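Local coordinates for protein beta-lactamase Rm3 (Uncultured bacterium, PDB 5IQK) that probably hydrolyses the beta-lactam ring of antibiotics with zinc ions, as a subclass B3 metallo-beta-lactamase, at residues I67-I73 with R92-A98. Sequence-based numbering, arbitrary orientation.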
ATOM      1  N   ILE A  67      -5.788  17.581  -5.562  1.00 28.92           N
ATOM      2  CA  ILE A  67      -5.718  16.346  -6.342  1.00 30.90           C
ATOM      3  C   ILE A  67      -5.215  16.684  -7.744  1.00 34.44           C
ATOM      4  O   ILE A  67      -4.555  15.880  -8.392  1.00 27.12           O
ATOM      5  CB  ILE A  67      -7.094  15.637  -6.419  1.00 25.72           C
ATOM      6  CG1 ILE A  67      -6.975  14.287  -7.144  1.00 26.69           C
ATOM      7  CG2 ILE A  67      -8.137  16.529  -7.082  1.00 30.24           C
ATOM      8  CD1 ILE A  67      -6.057  13.324  -6.448  1.00 24.45           C
ATOM      9  N   GLU A  68      -5.481  17.916  -8.182  1.00 32.39           N
ATOM     10  CA  GLU A  68      -5.076  18.364  -9.504  1.00 28.80           C
ATOM     11  C   GLU A  68      -3.558  18.436  -9.618  1.00 27.82           C
ATOM     12  O   GLU A  68      -3.013  18.474 -10.719  1.00 31.52           O
ATOM     13  CB  GLU A  68      -5.692  19.740  -9.815  1.00 35.19           C
ATOM     14  CG  GLU A  68      -7.199  19.721 -10.020  1.00 36.47           C
ATOM     15  CD  GLU A  68      -7.979  19.813  -8.715  1.00 32.71           C
ATOM     16  OE1 GLU A  68      -7.350  19.957  -7.642  1.00 33.83           O
ATOM     17  OE2 GLU A  68      -9.224  19.727  -8.762  1.00 35.85           O
ATOM     18  N   ASP A  69      -2.875  18.476  -8.480  1.00 24.81           N
ATOM     19  CA  ASP A  69      -1.422  18.598  -8.479  1.00 28.03           C
ATOM     20  C   ASP A  69      -0.725  17.250  -8.319  1.00 25.24           C
ATOM     21  O   ASP A  69       0.502  17.174  -8.323  1.00 27.98           O
ATOM     22  CB  ASP A  69      -0.972  19.557  -7.381  1.00 24.84           C
ATOM     23  CG  ASP A  69      -1.384  20.993  -7.671  1.00 33.30           C
ATOM     24  OD1 ASP A  69      -1.438  21.360  -8.861  1.00 31.08           O
ATOM     25  OD2 ASP A  69      -1.652  21.745  -6.717  1.00 31.83           O
ATOM     26  N   VAL A  70      -1.509  16.192  -8.155  1.00 27.63           N
ATOM     27  CA  VAL A  70      -0.950  14.847  -8.142  1.00 23.53           C
ATOM     28  C   VAL A  70      -0.532  14.466  -9.553  1.00 23.91           C
ATOM     29  O   VAL A  70      -1.345  14.478 -10.467  1.00 24.05           O
ATOM     30  CB  VAL A  70      -1.960  13.831  -7.584  1.00 26.09           C
ATOM     31  CG1 VAL A  70      -1.492  12.387  -7.847  1.00 22.12           C
ATOM     32  CG2 VAL A  70      -2.161  14.070  -6.107  1.00 23.19           C
ATOM     33  N   LYS A  71       0.735  14.127  -9.739  1.00 25.30           N
ATOM     34  CA  LYS A  71       1.222  13.846 -11.086  1.00 24.73           C
ATOM     35  C   LYS A  71       1.580  12.377 -11.285  1.00 26.55           C
ATOM     36  O   LYS A  71       1.798  11.936 -12.407  1.00 27.06           O
ATOM     37  CB  LYS A  71       2.408  14.747 -11.400  1.00 28.47           C
ATOM     38  CG  LYS A  71       1.971  16.216 -11.418  1.00 30.13           C
ATOM     39  CD  LYS A  71       2.967  17.156 -12.042  1.00 37.24           C
ATOM     40  CE  LYS A  71       2.473  18.592 -11.890  1.00 36.72           C
ATOM     41  NZ  LYS A  71       0.992  18.679 -12.063  1.00 40.08           N
ATOM     42  N   LEU A  72       1.623  11.625 -10.193  1.00 23.68           N
ATOM     43  CA  LEU A  72       1.882  10.188 -10.266  1.00 20.69           C
ATOM     44  C   LEU A  72       1.159   9.475  -9.139  1.00 20.98           C
ATOM     45  O   LEU A  72       1.216   9.912  -7.995  1.00 21.90           O
ATOM     46  CB  LEU A  72       3.378   9.901 -10.183  1.00 19.77           C
ATOM     47  CG  LEU A  72       3.845   8.442 -10.230  1.00 26.16           C
ATOM     48  CD1 LEU A  72       3.445   7.744 -11.526  1.00 24.85           C
ATOM     49  CD2 LEU A  72       5.339   8.373 -10.012  1.00 23.27           C
ATOM     50  N   ILE A  73       0.476   8.386  -9.473  1.00 21.88           N
ATOM     51  CA  ILE A  73      -0.210   7.555  -8.490  1.00 20.93           C
ATOM     52  C   ILE A  73       0.421   6.163  -8.492  1.00 19.30           C
ATOM     53  O   ILE A  73       0.591   5.566  -9.558  1.00 21.44           O
ATOM     54  CB  ILE A  73      -1.711   7.429  -8.798  1.00 21.85           C
ATOM     55  CG1 ILE A  73      -2.360   8.817  -8.849  1.00 21.95           C
ATOM     56  CG2 ILE A  73      -2.394   6.505  -7.786  1.00 20.50           C
ATOM     57  CD1 ILE A  73      -3.785   8.800  -9.346  1.00 17.83           C
ATOM     58  N   ARG A  92      -9.505  12.567 -11.641  1.00 31.34           N
ATOM     59  CA  ARG A  92      -9.476  13.884 -10.998  1.00 32.02           C
ATOM     60  C   ARG A  92      -8.093  14.537 -11.068  1.00 32.50           C
ATOM     61  O   ARG A  92      -7.967  15.755 -10.934  1.00 29.30           O
ATOM     62  CB  ARG A  92      -9.925  13.774  -9.535  1.00 33.11           C
ATOM     63  CG  ARG A  92     -11.417  13.461  -9.335  1.00 31.46           C
ATOM     64  CD  ARG A  92     -12.290  14.674  -9.644  1.00 31.00           C
ATOM     65  NE  ARG A  92     -11.999  15.801  -8.759  1.00 33.14           N
ATOM     66  CZ  ARG A  92     -12.541  15.966  -7.556  1.00 33.30           C
ATOM     67  NH1 ARG A  92     -13.425  15.096  -7.096  1.00 34.48           N
ATOM     68  NH2 ARG A  92     -12.206  17.012  -6.818  1.00 38.32           N
ATOM     69  N   SER A  93      -7.053  13.730 -11.257  1.00 28.95           N
ATOM     70  CA  SER A  93      -5.689  14.254 -11.302  1.00 28.94           C
ATOM     71  C   SER A  93      -5.093  14.249 -12.706  1.00 30.35           C
ATOM     72  O   SER A  93      -4.178  15.028 -13.005  1.00 35.11           O
ATOM     73  CB  SER A  93      -4.792  13.456 -10.359  1.00 28.69           C
ATOM     74  OG  SER A  93      -4.690  12.109 -10.786  1.00 29.79           O
ATOM     75  N   ASN A  94      -5.615  13.359 -13.547  1.00 33.29           N
ATOM     76  CA  ASN A  94      -5.075  13.095 -14.874  1.00 37.18           C
ATOM     77  C   ASN A  94      -3.655  12.530 -14.762  1.00 36.80           C
ATOM     78  O   ASN A  94      -2.853  12.648 -15.682  1.00 35.87           O
ATOM     79  CB  ASN A  94      -5.106  14.368 -15.737  1.00 36.82           C
ATOM     80  CG  ASN A  94      -5.035  14.072 -17.216  1.00 44.30           C
ATOM     81  OD1 ASN A  94      -5.376  12.974 -17.654  1.00 47.49           O
ATOM     82  ND2 ASN A  94      -4.602  15.054 -18.000  1.00 49.34           N
ATOM     83  N   ALA A  95      -3.367  11.893 -13.629  1.00 32.82           N
ATOM     84  CA  ALA A  95      -2.063  11.286 -13.381  1.00 30.18           C
ATOM     85  C   ALA A  95      -1.993   9.863 -13.915  1.00 28.35           C
ATOM     86  O   ALA A  95      -3.001   9.159 -13.958  1.00 34.85           O
ATOM     87  CB  ALA A  95      -1.748  11.287 -11.884  1.00 28.99           C
ATOM     88  N   LEU A  96      -0.799   9.438 -14.317  1.00 29.73           N
ATOM     89  CA  LEU A  96      -0.577   8.030 -14.633  1.00 31.95           C
ATOM     90  C   LEU A  96      -0.521   7.198 -13.364  1.00 28.06           C
ATOM     91  O   LEU A  96      -0.139   7.705 -12.310  1.00 29.47           O
ATOM     92  CB  LEU A  96       0.709   7.840 -15.428  1.00 33.89           C
ATOM     93  CG  LEU A  96       0.632   8.375 -16.852  1.00 37.51           C
ATOM     94  CD1 LEU A  96       2.023   8.551 -17.428  1.00 42.14           C
ATOM     95  CD2 LEU A  96      -0.205   7.421 -17.693  1.00 38.05           C
ATOM     96  N   VAL A  97      -0.902   5.927 -13.475  1.00 29.52           N
ATOM     97  CA  VAL A  97      -0.829   4.995 -12.357  1.00 23.81           C
ATOM     98  C   VAL A  97       0.282   3.970 -12.598  1.00 23.72           C
ATOM     99  O   VAL A  97       0.345   3.352 -13.660  1.00 27.80           O
ATOM    100  CB  VAL A  97      -2.173   4.254 -12.138  1.00 24.36           C
ATOM    101  CG1 VAL A  97      -2.004   3.134 -11.155  1.00 23.94           C
ATOM    102  CG2 VAL A  97      -3.251   5.224 -11.659  1.00 28.40           C
ATOM    103  N   ALA A  98       1.159   3.789 -11.618  1.00 20.87           N
ATOM    104  CA  ALA A  98       2.211   2.785 -11.744  1.00 22.11           C
ATOM    105  C   ALA A  98       1.889   1.567 -10.880  1.00 21.35           C
ATOM    106  O   ALA A  98       1.540   1.696  -9.707  1.00 19.49           O
ATOM    107  CB  ALA A  98       3.564   3.368 -11.364  1.00 23.41           C
TER
HETATM  108  O   HOH W   1     -10.397  17.175 -10.352  1.00 35.20           O
HETATM  109  O   HOH W   2      -1.660  15.237 -13.084  1.00 36.10           O
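Two backbone hydrogen bonds join the parallel strands here: Ile73 N donates to Leu96 O (3.0 Å) and Ala98 N to Ile73 O (2.8 Å), so Ile73 bonds to the residues flanking Val97. Before this pairing begins, water takes over, one molecule donating to both Val70 O (2.7 Å) and Ser93 O (2.5 Å). A second water donates to Glu68 OE2 and Arg92 O and accepts from Arg92 NE, linking two charged side chains at the solvent-accessible end of the contact. Ser93 OG accepts a hydrogen bond from Ala95 N (3.1 Å) in an ST turn and is also hydrogen-bonded to Leu89 O; with Asn94 at positive phi, the chain leaves helix 86-93 for the strand. Apolar contacts fill the interior. The small methyl Ala95 CB fits 4.0 Å from Ile73 CG1 and 3.5 Å from Val70 O, and Val97 CG2 lies 3.9 Å from Ile73 CB. Ile73 and Val97 are beta-branched, which suits a strand, and Ile73 also touches Leu86 and Leu89 of the helix. Strand 70-74, helix 86-93 and strand 96-99 thus form a beta-alpha-beta crossover within the αβ/βα metallo-beta-lactamase fold.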